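Local coordinates for putative nucleolar GTP-binding protein 1 (Plasmodium falciparum, PDB 2QU8) that is of uncharacterised function but binds GDP in a G domain and, as a putative nucleolar NOG1-type GTPase, probably cycles between GTP- and GDP-bound states, at residues A[128-133]-A[169-174]; A[144-149]-A[196-201]. All coordinates share one frame; numbering follows the deposited sequence.

Contact 1: A[128-133]-A[169-174]; sequences EQINLF and KQILDN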
# COMPACT_ATOMS: atom_id res chain seq x y z
N GLU A 128 7.46 15.82 -1.23
CA GLU A 128 7.79 15.11 -2.46
C GLU A 128 7.20 13.69 -2.43
O GLU A 128 6.77 13.17 -3.46
CB GLU A 128 9.31 15.06 -2.67
CG GLU A 128 9.93 16.40 -3.02
CD GLU A 128 11.45 16.37 -3.07
OE1 GLU A 128 12.07 15.83 -2.14
OE2 GLU A 128 12.03 16.89 -4.05
N GLN A 129 7.17 13.08 -1.25
CA GLN A 129 6.57 11.75 -1.08
C GLN A 129 5.04 11.80 -1.19
O GLN A 129 4.43 10.88 -1.73
CB GLN A 129 7.00 11.11 0.23
CG GLN A 129 8.50 10.80 0.30
CD GLN A 129 8.91 10.25 1.65
OE1 GLN A 129 8.59 9.11 1.99
NE2 GLN A 129 9.64 11.06 2.42
N ILE A 130 4.43 12.86 -0.68
CA ILE A 130 2.99 13.05 -0.85
C ILE A 130 2.65 13.33 -2.32
O ILE A 130 1.69 12.76 -2.86
CB ILE A 130 2.44 14.14 0.10
CG1 ILE A 130 2.45 13.62 1.55
CG2 ILE A 130 1.03 14.53 -0.30
CD1 ILE A 130 2.00 14.65 2.61
N ASN A 131 3.43 14.18 -2.97
CA ASN A 131 3.32 14.37 -4.41
C ASN A 131 3.36 13.06 -5.18
O ASN A 131 2.57 12.85 -6.11
CB ASN A 131 4.40 15.32 -4.93
CG ASN A 131 4.13 16.78 -4.58
OD1 ASN A 131 3.22 17.10 -3.80
ND2 ASN A 131 4.93 17.67 -5.16
N LEU A 132 4.27 12.16 -4.80
CA LEU A 132 4.32 10.82 -5.40
C LEU A 132 3.00 10.08 -5.19
O LEU A 132 2.48 9.46 -6.12
CB LEU A 132 5.50 10.01 -4.85
CG LEU A 132 5.58 8.51 -5.20
CD1 LEU A 132 5.64 8.28 -6.70
CD2 LEU A 132 6.78 7.85 -4.52
N PHE A 133 2.47 10.14 -3.96
CA PHE A 133 1.22 9.46 -3.62
C PHE A 133 0.05 9.89 -4.51
O PHE A 133 -0.68 9.05 -5.03
CB PHE A 133 0.85 9.67 -2.15
CG PHE A 133 -0.52 9.17 -1.80
CD1 PHE A 133 -0.79 7.80 -1.76
CD2 PHE A 133 -1.56 10.06 -1.56
CE1 PHE A 133 -2.06 7.33 -1.46
CE2 PHE A 133 -2.84 9.59 -1.25
CZ PHE A 133 -3.09 8.22 -1.21
N LYS A 169 -3.14 15.97 6.27
CA LYS A 169 -4.58 16.18 6.48
C LYS A 169 -5.32 16.39 5.16
O LYS A 169 -6.42 15.87 4.98
CB LYS A 169 -4.83 17.35 7.43
CG LYS A 169 -6.31 17.63 7.69
CD LYS A 169 -6.53 18.51 8.91
CE LYS A 169 -7.80 19.34 8.79
NZ LYS A 169 -8.98 18.55 8.31
N GLN A 170 -4.71 17.14 4.24
CA GLN A 170 -5.29 17.37 2.92
C GLN A 170 -5.54 16.08 2.12
O GLN A 170 -6.43 16.04 1.26
CB GLN A 170 -4.43 18.32 2.09
CG GLN A 170 -4.76 19.79 2.29
CD GLN A 170 -4.38 20.63 1.08
OE1 GLN A 170 -3.46 20.29 0.33
NE2 GLN A 170 -5.09 21.74 0.89
N ILE A 171 -4.77 15.04 2.42
CA ILE A 171 -4.94 13.74 1.77
C ILE A 171 -6.36 13.20 1.99
O ILE A 171 -6.98 12.65 1.08
CB ILE A 171 -3.86 12.71 2.22
CG1 ILE A 171 -2.48 13.12 1.67
CG2 ILE A 171 -4.22 11.29 1.79
CD1 ILE A 171 -1.32 12.26 2.15
N LEU A 172 -6.88 13.38 3.21
CA LEU A 172 -8.23 12.94 3.55
C LEU A 172 -9.31 13.64 2.71
O LEU A 172 -10.37 13.07 2.46
CB LEU A 172 -8.49 13.12 5.05
CG LEU A 172 -7.49 12.48 6.03
CD1 LEU A 172 -7.77 12.93 7.45
CD2 LEU A 172 -7.50 10.95 5.94
N ASP A 173 -9.03 14.87 2.28
CA ASP A 173 -9.96 15.66 1.46
C ASP A 173 -9.81 15.37 -0.04
O ASP A 173 -10.80 15.34 -0.77
CB ASP A 173 -9.77 17.16 1.74
CG ASP A 173 -10.19 17.55 3.15
OD1 ASP A 173 -9.33 17.99 3.94
OD2 ASP A 173 -11.39 17.43 3.47
N ASN A 174 -8.58 15.16 -0.48
CA ASN A 174 -8.28 14.91 -1.89
C ASN A 174 -8.64 13.50 -2.36
O ASN A 174 -8.79 13.26 -3.56
CB ASN A 174 -6.80 15.19 -2.17
CG ASN A 174 -6.50 16.67 -2.30
OD1 ASN A 174 -7.20 17.40 -3.00
ND2 ASN A 174 -5.44 17.12 -1.64
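Ile171 reaches across from helix 162-174 to Ile130 and Phe133 of helix 126-137, joining two neighbouring helices on one face of the central sheet of a P-loop GTPase fold. The two branches of Ile171 divide the work. CD1 ends against the side chain of Ile130, 4.1 Å from its CG1 and about equally far from CG2 and CD1, so the methyl meets the whole branched end rather than one tip. CG2, set anti to the backbone N by a chi1 of -69°, lies 3.7 Å from Phe133 CE2 at an oblique approach to the ring. The packing between these segments is entirely apolar and modest, burying 143 Å² in all, and the CA atoms of Ile130 and Ile171 stay 8.4 Å apart. Further out, the sheet supplies the floor: Phe133 packs edge-to-face with Phe114, Ile130 rests on Ile116, and Ile171 and Phe133 both touch Ile179 of the edge strand. Gln129, one residue before Ile130, ties helix 126-137 to the end of strand 110-117 through OE1 and the amide of Asp117. Beyond the apolar contact, a weak hydrogen bond links Asn174 ND2 to Tyr134 OH.

Contact 2: A[144-149]-A[196-201]; sequences SIVIGF and KITACE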
# COMPACT_ATOMS: atom_id res chain seq x y z
N SER A 144 -9.01 0.47 -0.90
CA SER A 144 -8.57 1.01 0.38
C SER A 144 -7.07 1.26 0.39
O SER A 144 -6.31 0.59 -0.31
CB SER A 144 -8.95 0.06 1.51
OG SER A 144 -10.23 0.39 2.00
N ILE A 145 -6.66 2.23 1.20
CA ILE A 145 -5.26 2.62 1.33
C ILE A 145 -4.92 2.83 2.80
O ILE A 145 -5.68 3.48 3.53
CB ILE A 145 -4.94 3.93 0.54
CG1 ILE A 145 -5.28 3.77 -0.95
CG2 ILE A 145 -3.46 4.35 0.73
CD1 ILE A 145 -5.34 5.07 -1.75
N VAL A 146 -3.80 2.28 3.23
CA VAL A 146 -3.22 2.69 4.50
C VAL A 146 -2.01 3.57 4.17
O VAL A 146 -1.18 3.19 3.34
CB VAL A 146 -2.81 1.48 5.38
CG1 VAL A 146 -2.16 1.95 6.68
CG2 VAL A 146 -4.02 0.60 5.69
N ILE A 147 -1.93 4.74 4.80
CA ILE A 147 -0.73 5.56 4.70
C ILE A 147 0.15 5.21 5.88
O ILE A 147 -0.25 5.41 7.04
CB ILE A 147 -1.01 7.10 4.71
CG1 ILE A 147 -2.02 7.50 3.62
CG2 ILE A 147 0.29 7.89 4.59
CD1 ILE A 147 -1.52 7.40 2.20
N GLY A 148 1.32 4.65 5.60
CA GLY A 148 2.25 4.28 6.65
C GLY A 148 3.29 5.37 6.85
O GLY A 148 3.98 5.75 5.91
N PHE A 149 3.37 5.89 8.07
CA PHE A 149 4.44 6.81 8.42
C PHE A 149 5.55 6.03 9.10
O PHE A 149 5.42 5.60 10.24
CB PHE A 149 3.92 7.96 9.29
CG PHE A 149 2.82 8.72 8.65
CD1 PHE A 149 1.51 8.55 9.06
CD2 PHE A 149 3.07 9.56 7.57
CE1 PHE A 149 0.47 9.23 8.44
CE2 PHE A 149 2.04 10.25 6.94
CZ PHE A 149 0.74 10.08 7.38
N LYS A 196 0.13 -3.73 10.00
CA LYS A 196 -0.29 -4.91 9.25
C LYS A 196 -1.75 -5.27 9.54
O LYS A 196 -2.51 -5.58 8.63
CB LYS A 196 0.63 -6.08 9.59
CG LYS A 196 0.40 -7.33 8.76
CD LYS A 196 1.02 -8.56 9.42
CE LYS A 196 0.20 -9.05 10.60
NZ LYS A 196 -1.23 -9.22 10.22
N ILE A 197 -2.13 -5.20 10.81
CA ILE A 197 -3.51 -5.46 11.25
C ILE A 197 -4.53 -4.48 10.64
O ILE A 197 -5.56 -4.90 10.12
CB ILE A 197 -3.60 -5.51 12.80
CG1 ILE A 197 -2.81 -6.72 13.33
CG2 ILE A 197 -5.06 -5.58 13.26
CD1 ILE A 197 -2.39 -6.64 14.78
N THR A 198 -4.24 -3.18 10.68
CA THR A 198 -5.17 -2.20 10.10
C THR A 198 -5.33 -2.32 8.57
O THR A 198 -6.42 -2.10 8.05
CB THR A 198 -4.94 -0.72 10.57
OG1 THR A 198 -4.95 0.16 9.45
CG2 THR A 198 -3.64 -0.57 11.31
N ALA A 199 -4.25 -2.68 7.87
CA ALA A 199 -4.32 -2.98 6.44
C ALA A 199 -5.31 -4.12 6.16
O ALA A 199 -6.23 -3.97 5.35
CB ALA A 199 -2.94 -3.32 5.88
N CYS A 200 -5.13 -5.24 6.84
CA CYS A 200 -5.99 -6.41 6.67
C CYS A 200 -7.47 -6.09 6.89
O CYS A 200 -8.30 -6.40 6.04
CB CYS A 200 -5.53 -7.55 7.59
SG CYS A 200 -3.89 -8.19 7.16
N GLU A 201 -7.78 -5.46 8.02
CA GLU A 201 -9.17 -5.08 8.33
C GLU A 201 -9.77 -4.05 7.38
O GLU A 201 -10.97 -4.10 7.11
CB GLU A 201 -9.31 -4.66 9.80
CG GLU A 201 -10.08 -5.67 10.69
CD GLU A 201 -9.31 -6.95 11.00
OE1 GLU A 201 -8.68 -7.02 12.08
OE2 GLU A 201 -9.33 -7.89 10.17
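Val146 rises from strand 145-150 toward helix 192-222 and sets one methyl, CG2, against the helix at Thr198 and Ala199. Its isopropyl group is turned with CG1 anti to the backbone N (chi1 178°), which leaves CG2 beside that nitrogen and aimed at the helix. The closest approach is to main chain: Val146 CG2 lies 3.7 Å from Ala199 CA, while the Ala199 methyl stands 4.1 Å from the same CG2. With so small a residue at this turn the helix comes down close to the sheet, and the CA atoms of Val146 and Ala199 are 6.1 Å apart.

Thr198 meets the valine at a slant through its hydroxyl, OG1 being 3.9 Å from Val146 CG2. Its chi1 of 133° is far from a staggered value and brings CG2 of the threonine nearly into eclipse with its own backbone N, an apparently strained setting. OG1 is buried by the contact and has no polar partner in the model, so here the oxygen simply packs against a methyl.

Around this point, Val146 also touches Leu113 and Ser182 on the flanking strands, and Thr198 leans on Ser182 as well, so the helix turn spans strands 145-150 and 179-183. Backbone hydrogen bonds from Val146 to Ile112 and Phe114 hold the strand in the sheet. Ile145 and Ile147, the next residues on either side, send their side chains to the other face. One helix face laid on a parallel strand through small side chains, a valine methyl against an alanine and a threonine, is the packing of a three-layer alpha/beta/alpha G domain, in which helix 192-222 covers this side of the sheet.

Overall arrangement
Contact 1 and contact 2 lie on opposite faces of the same sheet, their centres about 16 Å apart. Contact 2 is the more central, about 7 Å from the middle of the chain against about 14 Å for contact 1, though both are largely buried. Contact 1 joins two helices that belong to successive beta-alpha-beta crossovers; contact 2 joins strand 145-150, which lies between those helices in sequence, to the long last helix. Isoleucine and phenylalanine side chains make up contact 1; a valine, an alanine and a threonine hydroxyl make up contact 2. The two meet through the strand, where Phe133 CE1 lies 3.7 Å from Ile147 CD1.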